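Local coordinates for ribosomal protein s2-related protein (Deinococcus radiodurans, PDB 2JH3) that binds a [4Fe-4S] cluster and, with a fold resembling chelatases, may act as a sirohydrochlorin ferrochelatase, at residues S5-G10 / S65-V70. Residues are numbered along the deposited sequence; the frame is centred on the assembly and turned at random.
Sequences SLVLIG and SDVTVV
The peptide groups of Ser5, Val7 and Ile9 meet those of Asp66, Thr68 and Val70 edge to edge, N-H to C=O, in parallel strands; Leu6, Leu8, Thr68 and Val70 line one face of the sheet, Ser5, Val7, Val67 and Val69 the other. Five backbone hydrogen bonds join the edges, beginning with Ser5 N to Asp66 O (2.9 Å). The bond from Val7 N to Thr68 O is short, at 2.7 Å. In the last, Ile9 N, donating to Val70 O, is tilted 31° from the carbonyl plane. Four CA-H...O contacts lie between them, including Val69 CA to Val7 O at 3.3 Å. On the first face, Leu6 CG stands anti to the backbone N (chi1 175°), and CD1 reaches diagonally to Val70 CG2 (4.0 Å). The Leu8 and Val70 side chains lie side by side; helices 18-35 and 253-262 cover this layer. On the face of Val7 and Val67, Val7 CG2 presses tightly on Val67 CG2 (3.5 Å), while Ile9 CG1 meets Val69 CG1 at 3.6 Å. There too, Ser5 OG hydrogen-bonds Glu43 OE2 of strand 43-48. These are central strands of the CbiX-like chelatase sheet, between 43-48 and 108-112. Ser5 O accepts from Thr68 N and may also be met by a water; the five bonds satisfy the facing backbone groups while branched aliphatic groups pack both faces.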
loop_
_atom_site.group_PDB
_atom_site.type_symbol
_atom_site.label_atom_id
_atom_site.label_comp_id
_atom_site.label_asym_id
_atom_site.label_seq_id
_atom_site.Cartn_x
_atom_site.Cartn_y
_atom_site.Cartn_z
ATOM N N SER A 5 22.596 -22.579 19.129
ATOM C CA SER A 5 22.117 -21.772 17.991
ATOM C C SER A 5 23.187 -20.756 17.562
ATOM O O SER A 5 23.884 -20.135 18.379
ATOM C CB SER A 5 20.812 -20.965 18.347
ATOM O OG SER A 5 19.791 -21.753 18.978
ATOM N N LEU A 6 23.270 -20.536 16.265
ATOM C CA LEU A 6 24.175 -19.491 15.740
ATOM C C LEU A 6 23.257 -18.449 15.125
ATOM O O LEU A 6 22.345 -18.800 14.420
ATOM C CB LEU A 6 25.057 -20.114 14.679
ATOM C CG LEU A 6 25.994 -19.163 13.932
ATOM C CD1 LEU A 6 26.970 -18.445 14.913
ATOM C CD2 LEU A 6 26.732 -20.000 12.953
ATOM N N VAL A 7 23.471 -17.196 15.459
ATOM C CA VAL A 7 22.739 -16.087 14.890
ATOM C C VAL A 7 23.704 -15.193 14.140
ATOM O O VAL A 7 24.674 -14.720 14.706
ATOM C CB VAL A 7 22.106 -15.265 15.966
ATOM C CG1 VAL A 7 21.512 -13.982 15.404
ATOM C CG2 VAL A 7 21.053 -16.104 16.711
ATOM N N LEU A 8 23.481 -15.056 12.831
ATOM C CA LEU A 8 24.204 -14.075 11.990
ATOM C C LEU A 8 23.452 -12.746 11.828
ATOM O O LEU A 8 22.237 -12.725 11.474
ATOM C CB LEU A 8 24.486 -14.706 10.623
ATOM C CG LEU A 8 25.217 -16.038 10.602
ATOM C CD1 LEU A 8 25.563 -16.379 9.191
ATOM C CD2 LEU A 8 26.435 -16.046 11.475
ATOM N N ILE A 9 24.153 -11.631 12.050
ATOM C CA ILE A 9 23.564 -10.278 12.013
ATOM C C ILE A 9 24.107 -9.467 10.863
ATOM O O ILE A 9 25.333 -9.234 10.759
ATOM C CB ILE A 9 23.879 -9.424 13.260
ATOM C CG1 ILE A 9 23.452 -10.139 14.523
ATOM C CG2 ILE A 9 23.212 -8.060 13.152
ATOM C CD1 ILE A 9 22.017 -10.498 14.502
ATOM N N GLY A 10 23.204 -8.970 10.022
ATOM C CA GLY A 10 23.572 -8.109 8.898
ATOM C C GLY A 10 23.001 -6.723 9.079
ATOM O O GLY A 10 22.191 -6.456 9.983
ATOM N N SER A 65 19.165 -22.587 24.254
ATOM C CA SER A 65 19.429 -21.743 25.416
ATOM C C SER A 65 20.875 -21.273 25.429
ATOM O O SER A 65 21.295 -20.544 26.326
ATOM C CB SER A 65 19.136 -22.546 26.704
ATOM O OG SER A 65 19.981 -23.691 26.781
ATOM N N ASP A 66 21.620 -21.709 24.423
ATOM C CA ASP A 66 22.999 -21.303 24.169
ATOM C C ASP A 66 23.098 -20.700 22.774
ATOM O O ASP A 66 22.860 -21.368 21.769
ATOM C CB ASP A 66 23.926 -22.515 24.258
ATOM C CG ASP A 66 25.405 -22.153 24.063
ATOM O OD1 ASP A 66 26.110 -22.084 25.100
ATOM O OD2 ASP A 66 25.874 -21.973 22.896
ATOM N N VAL A 67 23.429 -19.418 22.724
ATOM C CA VAL A 67 23.430 -18.694 21.432
ATOM C C VAL A 67 24.718 -17.918 21.203
ATOM O O VAL A 67 25.290 -17.333 22.139
ATOM C CB VAL A 67 22.154 -17.794 21.316
ATOM C CG1 VAL A 67 22.186 -16.720 22.251
ATOM C CG2 VAL A 67 21.981 -17.202 19.891
ATOM N N THR A 68 25.214 -17.990 19.971
ATOM C CA THR A 68 26.410 -17.232 19.559
ATOM C C THR A 68 25.903 -16.280 18.478
ATOM O O THR A 68 25.215 -16.723 17.530
ATOM C CB THR A 68 27.529 -18.167 18.990
ATOM O OG1 THR A 68 27.859 -19.137 19.953
ATOM C CG2 THR A 68 28.784 -17.369 18.657
ATOM N N VAL A 69 26.199 -15.001 18.651
ATOM C CA VAL A 69 25.765 -13.963 17.725
ATOM C C VAL A 69 27.017 -13.391 17.051
ATOM O O VAL A 69 27.840 -12.769 17.728
ATOM C CB VAL A 69 25.020 -12.859 18.446
ATOM C CG1 VAL A 69 24.565 -11.769 17.540
ATOM C CG2 VAL A 69 23.783 -13.464 19.181
ATOM N N VAL A 70 27.105 -13.595 15.745
ATOM C CA VAL A 70 28.215 -13.003 14.937
ATOM C C VAL A 70 27.734 -11.877 14.011
ATOM O O VAL A 70 26.926 -12.118 13.091
ATOM C CB VAL A 70 28.893 -14.072 14.061
ATOM C CG1 VAL A 70 30.111 -13.462 13.202
ATOM C CG2 VAL A 70 29.401 -15.249 14.913
HETATM O O HOH W 1 25.866 -21.121 20.616
#